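Local atomic coordinates of sensor protein (Bacillus halodurans, PDB entry 3O5Y), a protein that probably senses a signal as a two-component histidine kinase that transfers phosphate from ATP to a protein histidine, here represented by its GAF domain alone. Residues 39-44 with 49-54; 7-12 with 135-140. One frame throughout, in Å; residues are numbered along the deposited sequence.

How the contacts relate
Both contacts belong to the GAF domain. Contact 1 joins strand 35-42 of its antiparallel sheet to the loop leading to strand 54-55. Contact 2 packs helix 6-20 against helix 124-142, near the two ends of the modelled chain, so contact 1 lies between its segments in sequence. Their centres are about 16 Å apart. The bridge between them is His40, whose CB packs 3.6 Å from CG2 of Ile10 on helix 6-20. On the neighbouring residue, Val41, the side chain is about 5 Å from a bound acetate, probably from the crystallisation liquor. Strand 35-42 thus touches the loop through Ser39 and Val41 and helix 6-20 through His40.

Contact 1: 39-44 with 49-54; sequences SHVYPK and LDIGST
Asp50 O is gripped twice by Ser53, and the turn closed in this way carries Ile51, which touches Ser39 and Val41. One bond comes from the backbone, with Ser53 N 3.1 Å from Asp50 O. The other comes from the hydroxyl, Ser53 OG to Asp50 O, at 2.8 Å. The hydroxyl is tilted 20° from the carbonyl plane. Asp50 to Ser53 form a type II beta turn. Gly52 takes its third position, with a positive phi that suits glycine.

Ile51 meets the strand with both branches. Ile51 CG2 rests 3.8 Å from the carbonyl oxygen Ser39 O. The other branch folds back at chi2, -51°, and brings Ile51 CD1 to 3.8 Å from Val41 CG2. The Val41 and Ile51 side chains cross obliquely, methyl against methyl. The contact is small and lies at the surface: one methyl pair and one methyl on a carbonyl oxygen, with no hydrogen bond between the two segments.

Backbone hydrogen bonds of Gly52 and Ser53 with Leu38 tie the turn to the strand just before Ser39. On its other edge strand 35-42 pairs with strand 25-32. There Ser39 and His40 both face Phe28 in a classic beta bulge, and Ser39 OG bonds to Phe28 O. His40 and Tyr42 pack on helix 6-20, while the turn leads on to strand 54-55, the outermost strand at this end of the sheet.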
loop_
_atom_site.group_PDB
_atom_site.type_symbol
_atom_site.label_atom_id
_atom_site.label_comp_id
_atom_site.label_asym_id
_atom_site.label_seq_id
_atom_site.Cartn_x
_atom_site.Cartn_y
_atom_site.Cartn_z
ATOM N N SER A 39 6.023 6.437 3.214
ATOM C CA SER A 39 6.585 7.572 2.508
ATOM C C SER A 39 5.579 8.515 1.862
ATOM O O SER A 39 5.881 9.693 1.693
ATOM C CB SER A 39 7.634 7.112 1.501
ATOM O OG SER A 39 7.019 6.427 0.442
ATOM N N HIS A 40 4.401 8.007 1.510
ATOM C CA HIS A 40 3.357 8.825 0.898
ATOM C C HIS A 40 1.980 8.384 1.349
ATOM O O HIS A 40 1.701 7.183 1.441
ATOM C CB HIS A 40 3.434 8.749 -0.627
ATOM C CG HIS A 40 4.686 9.343 -1.193
ATOM N ND1 HIS A 40 4.734 10.624 -1.709
ATOM C CD2 HIS A 40 5.949 8.854 -1.279
ATOM C CE1 HIS A 40 5.967 10.886 -2.106
ATOM N NE2 HIS A 40 6.723 9.831 -1.855
ATOM N N VAL A 41 1.116 9.363 1.610
ATOM C CA VAL A 41 -0.255 9.103 2.001
ATOM C C VAL A 41 -1.216 10.006 1.219
ATOM O O VAL A 41 -0.946 11.192 1.033
ATOM C CB VAL A 41 -0.464 9.370 3.506
ATOM C CG1 VAL A 41 -1.920 9.133 3.882
ATOM C CG2 VAL A 41 0.458 8.508 4.361
ATOM N N TYR A 42 -2.336 9.446 0.773
ATOM C CA TYR A 42 -3.444 10.228 0.245
ATOM C C TYR A 42 -4.725 9.735 0.888
ATOM O O TYR A 42 -4.953 8.527 0.930
ATOM C CB TYR A 42 -3.565 10.095 -1.276
ATOM C CG TYR A 42 -4.846 10.715 -1.787
ATOM C CD1 TYR A 42 -4.921 12.086 -2.077
ATOM C CD2 TYR A 42 -5.997 9.951 -1.938
ATOM C CE1 TYR A 42 -6.111 12.666 -2.521
ATOM C CE2 TYR A 42 -7.193 10.523 -2.375
ATOM C CZ TYR A 42 -7.243 11.873 -2.668
ATOM O OH TYR A 42 -8.430 12.423 -3.103
ATOM N N PRO A 43 -5.593 10.652 1.364
ATOM C CA PRO A 43 -5.507 12.123 1.390
ATOM C C PRO A 43 -4.365 12.604 2.276
ATOM O O PRO A 43 -4.009 11.901 3.218
ATOM C CB PRO A 43 -6.841 12.541 2.008
ATOM C CG PRO A 43 -7.747 11.378 1.803
ATOM C CD PRO A 43 -6.892 10.172 1.873
ATOM N N LYS A 44 -3.817 13.791 1.983
ATOM C CA LYS A 44 -2.566 14.272 2.603
ATOM C C LYS A 44 -2.558 14.219 4.130
ATOM O O LYS A 44 -1.530 13.889 4.741
ATOM C CB LYS A 44 -2.212 15.688 2.117
ATOM N N LEU A 49 0.620 7.269 11.744
ATOM C CA LEU A 49 2.079 7.200 11.773
ATOM C C LEU A 49 2.668 8.360 10.997
ATOM O O LEU A 49 2.189 8.701 9.924
ATOM C CB LEU A 49 2.588 5.882 11.167
ATOM C CG LEU A 49 2.223 4.544 11.816
ATOM C CD1 LEU A 49 2.620 3.399 10.926
ATOM C CD2 LEU A 49 2.886 4.393 13.177
ATOM N N ASP A 50 3.708 8.968 11.543
ATOM C CA ASP A 50 4.426 10.016 10.847
ATOM C C ASP A 50 4.957 9.482 9.522
ATOM O O ASP A 50 5.275 8.293 9.417
ATOM C CB ASP A 50 5.614 10.476 11.692
ATOM C CG ASP A 50 5.208 11.345 12.874
ATOM O OD1 ASP A 50 4.000 11.462 13.186
ATOM O OD2 ASP A 50 6.129 11.921 13.494
ATOM N N ILE A 51 5.051 10.355 8.515
ATOM C CA ILE A 51 5.794 10.037 7.300
ATOM C C ILE A 51 7.198 9.717 7.781
ATOM O O ILE A 51 7.711 10.375 8.688
ATOM C CB ILE A 51 5.831 11.230 6.322
ATOM C CG1 ILE A 51 4.413 11.607 5.859
ATOM C CG2 ILE A 51 6.797 10.976 5.140
ATOM C CD1 ILE A 51 3.586 10.452 5.328
ATOM N N GLY A 52 7.794 8.674 7.216
ATOM C CA GLY A 52 9.122 8.253 7.626
ATOM C C GLY A 52 9.142 7.153 8.678
ATOM O O GLY A 52 10.203 6.617 8.971
ATOM N N SER A 53 7.989 6.807 9.253
ATOM C CA SER A 53 7.946 5.713 10.240
ATOM C C SER A 53 8.451 4.391 9.660
ATOM O O SER A 53 8.212 4.065 8.490
ATOM C CB SER A 53 6.532 5.508 10.791
ATOM O OG SER A 53 6.073 6.652 11.479
ATOM N N THR A 54 9.140 3.624 10.496
ATOM C CA THR A 54 9.591 2.288 10.121
ATOM C C THR A 54 8.534 1.269 10.518
ATOM O O THR A 54 7.984 1.327 11.611
ATOM C CB THR A 54 10.947 1.970 10.764
ATOM O OG1 THR A 54 11.931 2.848 10.209
ATOM C CG2 THR A 54 11.371 0.517 10.502
#

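Contact 2: 7-12 with 135-140; sequences DDIINN and DHLAVS
Ile9 is the main contributor to this contact, reaching from helix 6-20 to Leu137 and Ser140 of helix 124-142. Its two branches do different work. Ile9 CG2 meets the tip of Leu137, 3.5 Å from Leu137 CD2, the shortest approach between the segments. The longer branch is extended, with chi2 at -178°, and this carries CD1 onward to the backbone of Ser140. There Ile9 CD1 lies 3.7 Å from Ser140 O, and it is 4.3 Å from Ser140 CB.

Leu137 is buried. Its CG is only roughly anti to the backbone N (chi1 -153°), and CD2 ends up facing Ile9. Ser140 turns its hydroxyl back to its own helix. Ser140 OG donates to His136 O at 3.2 Å, from 41° above the carbonyl plane. That same oxygen takes the helical bond from Ser140 N. No hydrogen bond crosses between the segments; Ile9 supplies methyl contacts to Leu137 and to the Ser140 backbone.

Helix 6-20 also lies against the sheet, so it touches both strand 35-42 and helix 124-142. Pairing of the first and last helices beside a central antiparallel sheet is characteristic of the GAF fold.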
loop_
_atom_site.group_PDB
_atom_site.type_symbol
_atom_site.label_atom_id
_atom_site.label_comp_id
_atom_site.label_asym_id
_atom_site.label_seq_id
_atom_site.Cartn_x
_atom_site.Cartn_y
_atom_site.Cartn_z
ATOM N N ASP A 7 8.172 11.667 -5.426
ATOM C CA ASP A 7 6.921 12.341 -5.106
ATOM C C ASP A 7 5.970 12.396 -6.303
ATOM O O ASP A 7 4.790 12.048 -6.189
ATOM C CB ASP A 7 7.197 13.782 -4.656
ATOM C CG ASP A 7 7.443 13.912 -3.157
ATOM O OD1 ASP A 7 7.531 12.893 -2.430
ATOM O OD2 ASP A 7 7.556 15.074 -2.700
ATOM N N ASP A 8 6.492 12.855 -7.438
ATOM C CA ASP A 8 5.686 13.088 -8.623
ATOM C C ASP A 8 5.185 11.760 -9.207
ATOM O O ASP A 8 4.050 11.684 -9.669
ATOM C CB ASP A 8 6.460 13.917 -9.685
ATOM C CG ASP A 8 6.857 15.334 -9.192
ATOM O OD1 ASP A 8 6.095 15.975 -8.425
ATOM O OD2 ASP A 8 7.950 15.811 -9.594
ATOM N N ILE A 9 6.031 10.729 -9.175
ATOM C CA ILE A 9 5.665 9.381 -9.622
ATOM C C ILE A 9 4.459 8.810 -8.843
ATOM O O ILE A 9 3.494 8.312 -9.440
ATOM C CB ILE A 9 6.881 8.417 -9.535
ATOM C CG1 ILE A 9 7.902 8.755 -10.622
ATOM C CG2 ILE A 9 6.452 6.971 -9.681
ATOM C CD1 ILE A 9 9.113 7.831 -10.665
ATOM N N ILE A 10 4.531 8.899 -7.518
ATOM C CA ILE A 10 3.486 8.410 -6.652
ATOM C C ILE A 10 2.232 9.244 -6.808
ATOM O O ILE A 10 1.158 8.688 -7.024
ATOM C CB ILE A 10 3.953 8.330 -5.155
ATOM C CG1 ILE A 10 4.765 7.059 -4.936
ATOM C CG2 ILE A 10 2.779 8.290 -4.183
ATOM C CD1 ILE A 10 6.211 7.262 -5.050
ATOM N N ASN A 11 2.368 10.568 -6.717
ATOM C CA ASN A 11 1.205 11.459 -6.803
ATOM C C ASN A 11 0.443 11.313 -8.106
ATOM O O ASN A 11 -0.784 11.403 -8.141
ATOM C CB ASN A 11 1.612 12.911 -6.605
ATOM C CG ASN A 11 1.840 13.250 -5.156
ATOM O OD1 ASN A 11 1.197 12.688 -4.263
ATOM N ND2 ASN A 11 2.761 14.174 -4.904
ATOM N N ASN A 12 1.192 11.068 -9.171
ATOM C CA ASN A 12 0.628 10.895 -10.481
ATOM C C ASN A 12 -0.160 9.605 -10.523
ATOM O O ASN A 12 -1.210 9.530 -11.145
ATOM C CB ASN A 12 1.732 10.873 -11.523
ATOM C CG ASN A 12 1.251 10.373 -12.857
ATOM O OD1 ASN A 12 0.536 11.087 -13.571
ATOM N ND2 ASN A 12 1.617 9.131 -13.202
ATOM N N ASP A 135 3.048 -3.086 -11.157
ATOM C CA ASP A 135 4.229 -3.680 -11.787
ATOM C C ASP A 135 5.037 -2.664 -12.620
ATOM O O ASP A 135 6.273 -2.701 -12.619
ATOM C CB ASP A 135 3.857 -4.890 -12.638
ATOM C CG ASP A 135 3.454 -6.089 -11.807
ATOM O OD1 ASP A 135 3.668 -6.094 -10.561
ATOM O OD2 ASP A 135 2.924 -7.044 -12.414
ATOM N N HIS A 136 4.352 -1.763 -13.329
ATOM C CA HIS A 136 5.053 -0.682 -14.041
ATOM C C HIS A 136 5.631 0.312 -13.039
ATOM O O HIS A 136 6.698 0.884 -13.249
ATOM C CB HIS A 136 4.130 0.036 -15.029
ATOM C CG HIS A 136 3.831 -0.756 -16.261
ATOM N ND1 HIS A 136 4.770 -0.982 -17.247
ATOM C CD2 HIS A 136 2.695 -1.362 -16.678
ATOM C CE1 HIS A 136 4.224 -1.709 -18.210
ATOM N NE2 HIS A 136 2.970 -1.962 -17.882
ATOM N N LEU A 137 4.935 0.491 -11.929
ATOM C CA LEU A 137 5.351 1.446 -10.916
ATOM C C LEU A 137 6.700 1.044 -10.342
ATOM O O LEU A 137 7.555 1.891 -10.115
ATOM C CB LEU A 137 4.293 1.510 -9.806
ATOM C CG LEU A 137 4.014 2.711 -8.892
ATOM C CD1 LEU A 137 4.243 2.364 -7.430
ATOM C CD2 LEU A 137 4.739 3.992 -9.317
ATOM N N ALA A 138 6.891 -0.258 -10.138
ATOM C CA ALA A 138 8.141 -0.783 -9.599
ATOM C C ALA A 138 9.327 -0.504 -10.520
ATOM O O ALA A 138 10.416 -0.190 -10.037
ATOM C CB ALA A 138 8.023 -2.264 -9.342
ATOM N N VAL A 139 9.111 -0.625 -11.835
ATOM C CA VAL A 139 10.155 -0.313 -12.801
ATOM C C VAL A 139 10.526 1.181 -12.739
ATOM O O VAL A 139 11.713 1.534 -12.663
ATOM C CB VAL A 139 9.760 -0.695 -14.244
ATOM C CG1 VAL A 139 10.862 -0.272 -15.225
ATOM C CG2 VAL A 139 9.449 -2.191 -14.352
ATOM N N SER A 140 9.501 2.032 -12.745
ATOM C CA SER A 140 9.646 3.482 -12.712
ATOM C C SER A 140 10.365 3.963 -11.462
ATOM O O SER A 140 11.165 4.889 -11.529
ATOM C CB SER A 140 8.261 4.147 -12.788
ATOM O OG SER A 140 7.610 3.854 -14.024
#